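PDB 5OAW: phosphoacetylglucosamine mutase from Aspergillus lentulus, which catalyses the magnesium-dependent interconversion of N-acetylglucosamine 6-phosphate and N-acetylglucosamine 1-phosphate, a step that supplies the precursor of UDP-N-acetylglucosamine. Local coordinates for residues F161-Q166 and G285-I290; C216-G221 and F255-D260; G31-A36 and G77-D82; V129-T134 and P165-V170. All coordinates share one frame; numbering follows the deposited sequence.

Contact 1 (F161-Q166 and G285-I290); sequences FMTTPQ and GDADRI. Unlike the reference sequence in segment 161-166: Phe161 (reference Tyr). With MG (magnesium ion), chain C.
Thr163 and Asp286 approach to 5.2 Å, CA to CA, and just beyond them Thr164 N donates to Asp286 O at 3.0 Å (N-H...O 161°), tying the first turn of helix 164-176 to the loop between strands 279-283 and 290-295. Side chains repeat the pairing. Thr164 OG1 gives a hydrogen bond of 2.9 Å to Asp286 OD2, arriving from above the carboxylate plane. The hydroxyl lies beside its own backbone N, anti to the carbonyl carbon (chi1 -78°), which lets amide and side chain grip the same aspartate. The carboxylate is thereby divided: OD2 is held by the threonine, while Asp286 OD1 binds the magnesium ion at 2.2 Å. Asp288 OD2 is a further ligand, 2.0 Å from the magnesium, and Asp284 with the phosphoserine at position 69 supplies the rest of the protein site. Pro165 follows, with its CG 3.5 Å from Ala287 O and its ring crossing the Asp288 side chain at about a right angle. Just before the helix, Thr163 CG2 packs against Ala287 CB at 3.9 Å. A capping box between Thr163 and Gln166 secures the helix start, although Gln166 N to Thr163 OG1 is weak. Chemically, Thr164 acts as a second-shell residue: its amide fixes the backbone of Asp286, while its hydroxyl, by holding OD2, probably limits the rotation of the metal-binding carboxylate.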
loop_
_atom_site.group_PDB
_atom_site.type_symbol
_atom_site.label_atom_id
_atom_site.label_comp_id
_atom_site.label_asym_id
_atom_site.label_seq_id
_atom_site.Cartn_x
_atom_site.Cartn_y
_atom_site.Cartn_z
ATOM N N PHE A 161 2.109 5.543 18.574
ATOM C CA PHE A 161 2.020 4.288 17.841
ATOM C C PHE A 161 0.792 4.249 16.944
ATOM O O PHE A 161 -0.338 4.389 17.430
ATOM C CB PHE A 161 2.022 3.110 18.817
ATOM C CG PHE A 161 3.285 3.009 19.633
ATOM C CD1 PHE A 161 3.361 3.584 20.913
ATOM C CD2 PHE A 161 4.413 2.369 19.121
ATOM C CE1 PHE A 161 4.533 3.515 21.666
ATOM C CE2 PHE A 161 5.595 2.301 19.869
ATOM C CZ PHE A 161 5.648 2.863 21.147
ATOM N N MET A 162 1.021 4.094 15.634
ATOM C CA MET A 162 -0.065 4.017 14.630
ATOM C C MET A 162 0.271 3.077 13.471
ATOM O O MET A 162 1.447 2.813 13.182
ATOM C CB MET A 162 -0.432 5.421 14.073
ATOM C CG MET A 162 -1.277 6.306 15.006
ATOM S SD MET A 162 -2.064 7.802 14.350
ATOM C CE MET A 162 -0.833 8.456 13.269
ATOM N N THR A 163 -0.763 2.577 12.794
ATOM C CA THR A 163 -0.557 1.895 11.516
ATOM C C THR A 163 -0.066 2.944 10.515
ATOM O O THR A 163 -0.200 4.152 10.756
ATOM C CB THR A 163 -1.818 1.156 10.977
ATOM O OG1 THR A 163 -2.796 2.096 10.551
ATOM C CG2 THR A 163 -2.444 0.217 12.017
ATOM N N THR A 164 0.535 2.497 9.414
ATOM C CA THR A 164 0.925 3.442 8.373
ATOM C C THR A 164 -0.309 4.227 7.836
ATOM O O THR A 164 -0.239 5.452 7.743
ATOM C CB THR A 164 1.838 2.779 7.298
ATOM O OG1 THR A 164 3.162 2.675 7.827
ATOM C CG2 THR A 164 1.901 3.562 5.960
ATOM N N PRO A 165 -1.440 3.543 7.535
ATOM C CA PRO A 165 -2.571 4.299 6.951
ATOM C C PRO A 165 -3.193 5.334 7.873
ATOM O O PRO A 165 -3.695 6.332 7.372
ATOM C CB PRO A 165 -3.598 3.216 6.648
ATOM C CG PRO A 165 -2.797 1.979 6.480
ATOM C CD PRO A 165 -1.718 2.092 7.506
ATOM N N GLN A 166 -3.153 5.084 9.187
ATOM C CA GLN A 166 -3.624 6.025 10.213
ATOM C C GLN A 166 -2.848 7.352 10.150
ATOM O O GLN A 166 -3.447 8.421 10.158
ATOM C CB GLN A 166 -3.532 5.392 11.614
ATOM C CG GLN A 166 -4.714 4.481 11.996
ATOM C CD GLN A 166 -4.521 3.779 13.345
ATOM O OE1 GLN A 166 -3.399 3.535 13.770
ATOM N NE2 GLN A 166 -5.621 3.433 14.007
ATOM N N GLY A 285 3.234 -5.899 8.741
ATOM C CA GLY A 285 3.679 -5.275 9.994
ATOM C C GLY A 285 3.144 -3.878 10.272
ATOM O O GLY A 285 2.896 -3.541 11.430
ATOM N N ASP A 286 2.963 -3.070 9.225
ATOM C CA ASP A 286 2.465 -1.695 9.392
ATOM C C ASP A 286 1.034 -1.539 8.873
ATOM O O ASP A 286 0.513 -0.419 8.771
ATOM C CB ASP A 286 3.431 -0.654 8.800
ATOM C CG ASP A 286 3.568 -0.752 7.285
ATOM O OD1 ASP A 286 3.186 -1.794 6.690
ATOM O OD2 ASP A 286 4.075 0.215 6.659
ATOM N N ALA A 287 0.421 -2.688 8.570
ATOM C CA ALA A 287 -0.991 -2.830 8.227
ATOM C C ALA A 287 -1.493 -1.971 7.058
ATOM O O ALA A 287 -2.585 -1.414 7.098
ATOM C CB ALA A 287 -1.866 -2.674 9.473
ATOM N N ASP A 288 -0.680 -1.890 6.010
ATOM C CA ASP A 288 -1.118 -1.352 4.726
ATOM C C ASP A 288 -1.156 -2.422 3.611
ATOM O O ASP A 288 -1.241 -2.094 2.434
ATOM C CB ASP A 288 -0.258 -0.150 4.329
ATOM C CG ASP A 288 1.201 -0.517 4.066
ATOM O OD1 ASP A 288 1.955 0.328 3.522
ATOM O OD2 ASP A 288 1.617 -1.640 4.406
ATOM N N ARG A 289 -1.083 -3.693 3.999
ATOM C CA ARG A 289 -1.221 -4.829 3.068
ATOM C C ARG A 289 -2.066 -5.908 3.710
ATOM O O ARG A 289 -1.855 -6.284 4.868
ATOM C CB ARG A 289 0.136 -5.430 2.689
ATOM C CG ARG A 289 0.971 -4.585 1.751
ATOM C CD ARG A 289 2.429 -4.983 1.827
ATOM N NE ARG A 289 2.577 -6.382 1.465
ATOM C CZ ARG A 289 3.726 -7.001 1.239
ATOM N NH1 ARG A 289 4.875 -6.351 1.327
ATOM N NH2 ARG A 289 3.711 -8.280 0.904
ATOM N N ILE A 290 -3.019 -6.406 2.950
ATOM C CA ILE A 290 -3.859 -7.506 3.398
ATOM C C ILE A 290 -4.038 -8.525 2.266
ATOM O O ILE A 290 -4.046 -8.163 1.085
ATOM C CB ILE A 290 -5.231 -7.014 3.919
ATOM C CG1 ILE A 290 -6.029 -8.174 4.539
ATOM C CG2 ILE A 290 -6.015 -6.290 2.814
ATOM C CD1 ILE A 290 -7.308 -7.765 5.237
HETATM MG MG MG C . 3.546 -2.121 4.571
#

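Contact 2 (C216-G221 and F255-D260); sequences CANGVG and FECGAD
Ala217 touches Gly258 early in a type I' turn that begins at Cys216, their CA atoms only 4.0 Å apart. The turn is closed by Gly219 N bonding to Cys216 O at 2.9 Å, and it presents the next two residues to the chain leading into helix 259-265. The methyl of Ala217 rests on bare backbone, with CB 3.6 Å from Gly258 CA; Gly258, the N-cap residue, has backbone angles at which a CB would press on the preceding carbonyl oxygen and on the Ala217 methyl, so glycine fits here. Ala217 CA in turn meets the thiol of Cys257, the residue before Gly258, with SG at 3.6 Å. Asn218 follows, and its side chain turns its ND2 end to the same sulfur: CG sits beside the backbone N (chi1 -58°), bringing ND2 to 3.3 Å from Cys257 SG. The main partner of Asn218 ND2 is Ser252 O, whereas OD1 accepts from Asp246 N, so the amide is held at both ends. A water extends this network, donating to Phe255 O at 2.7 Å and accepting a weak bond from Asn218 ND2. Between the segments no direct hydrogen bond forms; Asp215 links them instead, OD1 receiving Ala217 N and OD2 receiving Gly258 N. The outcome is a close fit of methyl, sulfur and glycine within domain II, with a shared carboxylate and a water providing the polar connections.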
loop_
_atom_site.group_PDB
_atom_site.type_symbol
_atom_site.label_atom_id
_atom_site.label_comp_id
_atom_site.label_asym_id
_atom_site.label_seq_id
_atom_site.Cartn_x
_atom_site.Cartn_y
_atom_site.Cartn_z
ATOM N N CYS A 216 -2.188 -10.696 12.462
ATOM C CA CYS A 216 -1.681 -9.305 12.521
ATOM C C CYS A 216 -0.167 -9.126 12.534
ATOM O O CYS A 216 0.352 -8.046 12.936
ATOM C CB CYS A 216 -2.333 -8.565 13.683
ATOM S SG CYS A 216 -4.139 -8.553 13.535
ATOM N N ALA A 217 0.538 -10.184 12.093
ATOM C CA ALA A 217 1.984 -10.167 11.830
ATOM C C ALA A 217 2.839 -9.831 13.041
ATOM O O ALA A 217 4.022 -9.529 12.907
ATOM C CB ALA A 217 2.303 -9.203 10.685
ATOM N N ASN A 218 2.218 -9.892 14.218
ATOM C CA ASN A 218 2.794 -9.471 15.503
ATOM C C ASN A 218 3.200 -8.008 15.536
ATOM O O ASN A 218 4.080 -7.625 16.320
ATOM C CB ASN A 218 3.946 -10.404 15.951
ATOM C CG ASN A 218 3.511 -11.850 16.072
ATOM O OD1 ASN A 218 2.582 -12.169 16.809
ATOM N ND2 ASN A 218 4.175 -12.723 15.351
ATOM N N GLY A 219 2.525 -7.194 14.715
ATOM C CA GLY A 219 2.898 -5.789 14.499
ATOM C C GLY A 219 1.827 -4.803 14.917
ATOM O O GLY A 219 0.818 -5.182 15.515
ATOM N N VAL A 220 2.036 -3.535 14.575
ATOM C CA VAL A 220 1.172 -2.433 15.051
ATOM C C VAL A 220 -0.327 -2.626 14.745
ATOM O O VAL A 220 -1.185 -2.150 15.501
ATOM C CB VAL A 220 1.706 -1.058 14.573
ATOM C CG1 VAL A 220 1.558 -0.907 13.062
ATOM C CG2 VAL A 220 1.080 0.115 15.342
ATOM N N GLY A 221 -0.622 -3.364 13.674
ATOM C CA GLY A 221 -1.986 -3.585 13.188
ATOM C C GLY A 221 -2.886 -4.354 14.130
ATOM O O GLY A 221 -4.102 -4.197 14.073
ATOM N N PHE A 255 7.580 -12.582 11.868
ATOM C CA PHE A 255 8.222 -13.903 12.007
ATOM C C PHE A 255 7.257 -15.013 11.666
ATOM O O PHE A 255 6.361 -15.356 12.461
ATOM C CB PHE A 255 8.796 -14.122 13.414
ATOM C CG PHE A 255 9.521 -15.443 13.587
ATOM C CD1 PHE A 255 8.882 -16.537 14.196
ATOM C CD2 PHE A 255 10.842 -15.597 13.156
ATOM C CE1 PHE A 255 9.541 -17.759 14.360
ATOM C CE2 PHE A 255 11.503 -16.813 13.319
ATOM C CZ PHE A 255 10.851 -17.899 13.920
ATOM N N GLU A 256 7.453 -15.562 10.469
ATOM C CA GLU A 256 6.694 -16.708 9.953
ATOM C C GLU A 256 5.181 -16.475 9.964
ATOM O O GLU A 256 4.390 -17.407 10.046
ATOM C CB GLU A 256 7.129 -18.020 10.650
ATOM C CG GLU A 256 8.594 -18.387 10.357
ATOM C CD GLU A 256 9.062 -19.719 10.952
ATOM O OE1 GLU A 256 8.253 -20.481 11.542
ATOM O OE2 GLU A 256 10.278 -20.005 10.818
ATOM N N CYS A 257 4.797 -15.204 9.884
ATOM C CA CYS A 257 3.398 -14.788 9.760
ATOM C C CYS A 257 3.360 -13.453 9.006
ATOM O O CYS A 257 4.411 -12.936 8.609
ATOM C CB CYS A 257 2.709 -14.709 11.142
ATOM S SG CYS A 257 3.412 -13.484 12.280
ATOM N N GLY A 258 2.164 -12.908 8.804
ATOM C CA GLY A 258 1.986 -11.649 8.073
ATOM C C GLY A 258 1.770 -11.838 6.582
ATOM O O GLY A 258 2.124 -12.882 6.006
ATOM N N ALA A 259 1.215 -10.810 5.948
ATOM C CA ALA A 259 0.787 -10.890 4.545
ATOM C C ALA A 259 1.917 -11.218 3.577
ATOM O O ALA A 259 1.702 -11.944 2.598
ATOM C CB ALA A 259 0.064 -9.610 4.115
ATOM N N ASP A 260 3.108 -10.687 3.865
ATOM C CA ASP A 260 4.270 -10.906 3.030
ATOM C C ASP A 260 4.747 -12.382 3.033
ATOM O O ASP A 260 4.963 -12.963 1.964
ATOM C CB ASP A 260 5.393 -9.943 3.385
ATOM C CG ASP A 260 6.554 -10.069 2.435
ATOM O OD1 ASP A 260 6.445 -9.593 1.276
ATOM O OD2 ASP A 260 7.561 -10.692 2.837
HETATM O O HOH W 1 5.158 -15.735 14.848
#

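Contact 3 (G31-A36 and G77-D82); sequences GFRMKA and GVKLVD. Unlike the reference sequence in segment 31-36: Lys35 (reference Arg).
Phe32 and Val78 form the tight half of this contact, an antiparallel hydrogen-bonded pair in which each backbone both gives and receives. Val78 N donates to Phe32 O at 2.9 Å; the return bond, Phe32 N to Val78 O, is longer at 3.3 Å and more bent (140°). Their side chains lie side by side and point the same way, with Val78 CG1 at the edge of the phenyl ring and 4.0 Å from Phe32 CB. Helix 40-56 covers this apolar face through Val42 and Val46, and Tyr27 meets the Phe32 ring edge to face. On the other face, partly exposed, polar chains replace this packing. Beside the non-hydrogen-bonded pair Arg33 and Gly77, where the CA atoms are 4.2 Å apart, the arginine crosses Lys79 obliquely. Arg33 NE and Lys79 NZ, both donors, come to 3.3 Å, the ammonium lying near the guanidinium plane at its edge. Both side chains find acceptors elsewhere: Arg33 through NH2, on the phosphate of the phosphoserine at position 69, and Lys79 through NZ, on Ala30 O. Strand 32-33 thus borders the mixed sheet of the alpha/beta/alpha domain I of phosphohexomutases, turning one side to the helical layer and the other to the phosphoserine site.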
loop_
_atom_site.group_PDB
_atom_site.type_symbol
_atom_site.label_atom_id
_atom_site.label_comp_id
_atom_site.label_asym_id
_atom_site.label_seq_id
_atom_site.Cartn_x
_atom_site.Cartn_y
_atom_site.Cartn_z
ATOM N N GLY A 31 11.274 4.836 0.834
ATOM C CA GLY A 31 12.027 5.854 1.588
ATOM C C GLY A 31 13.416 5.346 1.941
ATOM O O GLY A 31 14.006 4.580 1.182
ATOM N N PHE A 32 13.936 5.771 3.088
ATOM C CA PHE A 32 15.157 5.185 3.658
ATOM C C PHE A 32 14.814 3.928 4.465
ATOM O O PHE A 32 14.053 4.002 5.437
ATOM C CB PHE A 32 15.881 6.175 4.578
ATOM C CG PHE A 32 16.445 7.377 3.874
ATOM C CD1 PHE A 32 15.914 8.647 4.112
ATOM C CD2 PHE A 32 17.532 7.254 2.999
ATOM C CE1 PHE A 32 16.444 9.767 3.482
ATOM C CE2 PHE A 32 18.062 8.373 2.363
ATOM C CZ PHE A 32 17.515 9.630 2.603
ATOM N N ARG A 33 15.385 2.787 4.070
ATOM C CA ARG A 33 15.097 1.495 4.714
ATOM C C ARG A 33 16.319 0.571 4.767
ATOM O O ARG A 33 16.830 0.120 3.730
ATOM C CB ARG A 33 13.914 0.802 4.035
ATOM C CG ARG A 33 13.156 -0.103 4.984
ATOM C CD ARG A 33 12.073 -0.886 4.278
ATOM N NE ARG A 33 10.818 -0.142 4.147
ATOM C CZ ARG A 33 9.701 -0.654 3.629
ATOM N NH1 ARG A 33 9.665 -1.912 3.191
ATOM N NH2 ARG A 33 8.609 0.086 3.550
ATOM N N MET A 34 16.765 0.294 5.992
ATOM C CA MET A 34 18.013 -0.436 6.267
ATOM C C MET A 34 17.988 -1.004 7.691
ATOM O O MET A 34 17.001 -0.826 8.412
ATOM C CB MET A 34 19.216 0.508 6.078
ATOM C CG MET A 34 19.178 1.742 6.971
ATOM S SD MET A 34 19.957 3.252 6.359
ATOM C CE MET A 34 19.050 3.600 4.848
ATOM N N LYS A 35 19.071 -1.677 8.094
ATOM C CA LYS A 35 19.293 -2.048 9.500
ATOM C C LYS A 35 19.166 -0.784 10.352
ATOM O O LYS A 35 19.642 0.285 9.947
ATOM C CB LYS A 35 20.694 -2.638 9.691
ATOM C CG LYS A 35 20.901 -4.090 9.278
ATOM C CD LYS A 35 22.354 -4.323 8.842
ATOM C CE LYS A 35 23.340 -4.326 10.018
ATOM N NZ LYS A 35 24.623 -3.615 9.731
ATOM N N ALA A 36 18.537 -0.906 11.516
ATOM C CA ALA A 36 18.231 0.243 12.386
ATOM C C ALA A 36 19.437 1.002 12.989
ATOM O O ALA A 36 19.308 2.170 13.396
ATOM C CB ALA A 36 17.288 -0.190 13.487
ATOM N N GLY A 77 12.785 1.955 8.860
ATOM C CA GLY A 77 12.689 2.930 7.785
ATOM C C GLY A 77 11.938 4.203 8.147
ATOM O O GLY A 77 11.217 4.273 9.148
ATOM N N VAL A 78 12.105 5.201 7.292
ATOM C CA VAL A 78 11.486 6.490 7.474
ATOM C C VAL A 78 10.929 6.984 6.128
ATOM O O VAL A 78 11.597 6.885 5.099
ATOM C CB VAL A 78 12.458 7.454 8.211
ATOM C CG1 VAL A 78 13.561 7.983 7.295
ATOM C CG2 VAL A 78 11.691 8.573 8.872
ATOM N N LYS A 79 9.682 7.444 6.141
ATOM C CA LYS A 79 8.977 7.873 4.937
ATOM C C LYS A 79 8.301 9.245 5.147
ATOM O O LYS A 79 7.744 9.504 6.226
ATOM C CB LYS A 79 7.896 6.849 4.565
ATOM C CG LYS A 79 8.363 5.436 4.257
ATOM C CD LYS A 79 8.357 4.554 5.508
ATOM C CE LYS A 79 8.816 3.133 5.181
ATOM N NZ LYS A 79 10.299 2.909 5.149
ATOM N N LEU A 80 8.326 10.106 4.125
ATOM C CA LEU A 80 7.588 11.384 4.182
ATOM C C LEU A 80 6.179 11.303 3.606
ATOM O O LEU A 80 5.961 10.673 2.569
ATOM C CB LEU A 80 8.353 12.534 3.517
ATOM C CG LEU A 80 9.510 13.190 4.271
ATOM C CD1 LEU A 80 9.946 14.410 3.495
ATOM C CD2 LEU A 80 9.138 13.628 5.674
ATOM N N VAL A 81 5.232 11.944 4.286
ATOM C CA VAL A 81 3.864 11.990 3.799
ATOM C C VAL A 81 3.530 13.436 3.456
ATOM O O VAL A 81 3.672 14.328 4.289
ATOM C CB VAL A 81 2.876 11.391 4.824
ATOM C CG1 VAL A 81 1.450 11.449 4.323
ATOM C CG2 VAL A 81 3.250 9.947 5.136
ATOM N N ASP A 82 3.113 13.648 2.211
ATOM C CA ASP A 82 2.706 14.956 1.700
ATOM C C ASP A 82 1.268 15.310 2.126
ATOM O O ASP A 82 0.517 14.408 2.523
ATOM C CB ASP A 82 2.858 14.987 0.167
ATOM C CG ASP A 82 4.143 15.682 -0.306
ATOM O OD1 ASP A 82 4.856 16.348 0.494
ATOM O OD2 ASP A 82 4.420 15.566 -1.523
#

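Contact 4 (V129-T134 and P165-V170); sequences VFARDT and PQLHYV
Leu167 reaches from helix 164-176 to Ala131 and its neighbours on strand 127-132. Starting at the root, Leu167 CB lies 4.4 Å from Ala131 CB. The next atom, Leu167 CG, is anti to the backbone N (chi1 -169°) and comes to 4.2 Å from that same methyl, Ala131 CB. Of the two tips, CD2 runs over the strand backbone, 4.1 Å from both Phe130 C and Ala131 N, and reaches the Val129 side chain at 4.4 Å from its CB. CD1 takes the other direction, to Val81 of strand 75-81. One helical turn later Val170 extends the contact, its CG1 meeting Val129 CG1 at 4.1 Å where the two side chains cross. The short axes are 8.8 Å apart and run nearly antiparallel (170°), so that residues three apart on the helix match alternate residues of the strand. Phe130 points the other way, onto helix 138-151, which makes the strand the middle layer of an alpha/beta/alpha sandwich. No hydrogen bond joins the two segments; their contact is made by aliphatic groups packed on one another and on the strand's peptide backbone, and in this buried setting cohesion here probably comes chiefly from the exclusion of water.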
loop_
_atom_site.group_PDB
_atom_site.type_symbol
_atom_site.label_atom_id
_atom_site.label_comp_id
_atom_site.label_asym_id
_atom_site.label_seq_id
_atom_site.Cartn_x
_atom_site.Cartn_y
_atom_site.Cartn_z
ATOM N N VAL A 129 3.700 16.080 11.613
ATOM C CA VAL A 129 3.180 15.004 12.458
ATOM C C VAL A 129 3.998 13.742 12.210
ATOM O O VAL A 129 4.390 13.458 11.058
ATOM C CB VAL A 129 1.714 14.608 12.119
ATOM C CG1 VAL A 129 0.757 14.955 13.244
ATOM C CG2 VAL A 129 1.262 15.165 10.769
ATOM N N PHE A 130 4.213 12.964 13.272
ATOM C CA PHE A 130 4.848 11.660 13.122
ATOM C C PHE A 130 4.253 10.552 13.986
ATOM O O PHE A 130 3.620 10.808 15.010
ATOM C CB PHE A 130 6.376 11.749 13.280
ATOM C CG PHE A 130 6.820 12.420 14.538
ATOM C CD1 PHE A 130 6.827 11.734 15.752
ATOM C CD2 PHE A 130 7.235 13.757 14.518
ATOM C CE1 PHE A 130 7.245 12.364 16.917
ATOM C CE2 PHE A 130 7.652 14.386 15.687
ATOM C CZ PHE A 130 7.659 13.686 16.889
ATOM N N ALA A 131 4.460 9.319 13.525
ATOM C CA ALA A 131 4.139 8.103 14.274
ATOM C C ALA A 131 5.142 6.999 13.930
ATOM O O ALA A 131 5.969 7.157 13.010
ATOM C CB ALA A 131 2.727 7.639 13.965
ATOM N N ARG A 132 5.038 5.884 14.654
ATOM C CA ARG A 132 5.892 4.719 14.437
ATOM C C ARG A 132 5.142 3.394 14.623
ATOM O O ARG A 132 4.102 3.336 15.302
ATOM C CB ARG A 132 7.121 4.769 15.364
ATOM C CG ARG A 132 6.818 4.805 16.854
ATOM C CD ARG A 132 8.097 5.165 17.592
ATOM N NE ARG A 132 8.064 4.819 19.013
ATOM C CZ ARG A 132 7.710 5.651 19.989
ATOM N NH1 ARG A 132 7.358 6.911 19.724
ATOM N NH2 ARG A 132 7.717 5.224 21.249
ATOM N N ASP A 133 5.688 2.330 14.026
ATOM C CA ASP A 133 5.246 0.981 14.350
ATOM C C ASP A 133 5.892 0.483 15.663
ATOM O O ASP A 133 6.353 1.287 16.484
ATOM C CB ASP A 133 5.437 0.022 13.154
ATOM C CG ASP A 133 6.898 -0.287 12.847
ATOM O OD1 ASP A 133 7.825 0.258 13.500
ATOM O OD2 ASP A 133 7.112 -1.095 11.925
ATOM N N THR A 134 5.948 -0.833 15.842
ATOM C CA THR A 134 6.372 -1.433 17.110
ATOM C C THR A 134 7.879 -1.652 17.249
ATOM O O THR A 134 8.331 -2.211 18.238
ATOM C CB THR A 134 5.655 -2.771 17.336
ATOM O OG1 THR A 134 6.008 -3.668 16.284
ATOM C CG2 THR A 134 4.152 -2.596 17.341
ATOM N N PRO A 165 -1.440 3.543 7.535
ATOM C CA PRO A 165 -2.571 4.299 6.951
ATOM C C PRO A 165 -3.193 5.334 7.873
ATOM O O PRO A 165 -3.695 6.332 7.372
ATOM C CB PRO A 165 -3.598 3.216 6.648
ATOM C CG PRO A 165 -2.797 1.979 6.480
ATOM C CD PRO A 165 -1.718 2.092 7.506
ATOM N N GLN A 166 -3.153 5.084 9.187
ATOM C CA GLN A 166 -3.624 6.025 10.213
ATOM C C GLN A 166 -2.848 7.352 10.150
ATOM O O GLN A 166 -3.447 8.421 10.158
ATOM C CB GLN A 166 -3.532 5.392 11.614
ATOM C CG GLN A 166 -4.714 4.481 11.996
ATOM C CD GLN A 166 -4.521 3.779 13.345
ATOM O OE1 GLN A 166 -3.399 3.535 13.770
ATOM N NE2 GLN A 166 -5.621 3.433 14.007
ATOM N N LEU A 167 -1.529 7.274 10.034
ATOM C CA LEU A 167 -0.697 8.445 9.929
ATOM C C LEU A 167 -1.011 9.251 8.681
ATOM O O LEU A 167 -1.078 10.495 8.748
ATOM C CB LEU A 167 0.788 8.071 10.002
ATOM C CG LEU A 167 1.908 9.127 10.171
ATOM C CD1 LEU A 167 2.529 9.488 8.832
ATOM C CD2 LEU A 167 1.508 10.384 10.943
ATOM N N HIS A 168 -1.213 8.545 7.562
ATOM C CA HIS A 168 -1.596 9.188 6.313
ATOM C C HIS A 168 -2.955 9.858 6.481
ATOM O O HIS A 168 -3.175 10.966 5.962
ATOM C CB HIS A 168 -1.618 8.201 5.137
ATOM C CG HIS A 168 -0.252 7.769 4.692
ATOM N ND1 HIS A 168 0.270 8.100 3.462
ATOM C CD2 HIS A 168 0.705 7.042 5.320
ATOM C CE1 HIS A 168 1.480 7.583 3.343
ATOM N NE2 HIS A 168 1.770 6.942 4.459
ATOM N N TYR A 169 -3.841 9.190 7.223
ATOM C CA TYR A 169 -5.167 9.706 7.510
ATOM C C TYR A 169 -5.073 11.054 8.226
ATOM O O TYR A 169 -5.678 12.034 7.798
ATOM C CB TYR A 169 -5.932 8.692 8.342
ATOM C CG TYR A 169 -7.152 9.243 9.027
ATOM C CD1 TYR A 169 -8.380 9.312 8.348
ATOM C CD2 TYR A 169 -7.095 9.677 10.359
ATOM C CE1 TYR A 169 -9.511 9.798 8.977
ATOM C CE2 TYR A 169 -8.218 10.173 10.992
ATOM C CZ TYR A 169 -9.425 10.230 10.294
ATOM O OH TYR A 169 -10.559 10.725 10.901
ATOM N N VAL A 170 -4.287 11.083 9.297
ATOM C CA VAL A 170 -4.091 12.274 10.109
ATOM C C VAL A 170 -3.603 13.431 9.249
ATOM O O VAL A 170 -4.186 14.508 9.293
ATOM C CB VAL A 170 -3.150 11.995 11.318
ATOM C CG1 VAL A 170 -2.772 13.284 12.041
ATOM C CG2 VAL A 170 -3.844 11.062 12.292
#

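Overall arrangement
Helix 164-176 connects the contacts of domain I with the metal site: contact 1 uses its first turn beside the magnesium loop, and contact 4 lays the following turn on the sheet, their centres 8 Å apart. Contact 3 reaches the same sheet and meets contact 4 where Val81 CG2 packs 3.4 Å from His168 NE2. Contact 2 is nested in the chain loop closed by contact 1, and the salt bridge from Arg289 NH2 to Asp260 OD1, 3.1 Å, joins them. The contacts lie at different distances from the active site. Contact 1 holds two of the magnesium ligands; the side chains of Arg33, Ala217 and Leu167 lie about 6, 9 and 12 Å from the ion, and Arg33 is also about 6 Å from the bound sugar phosphate.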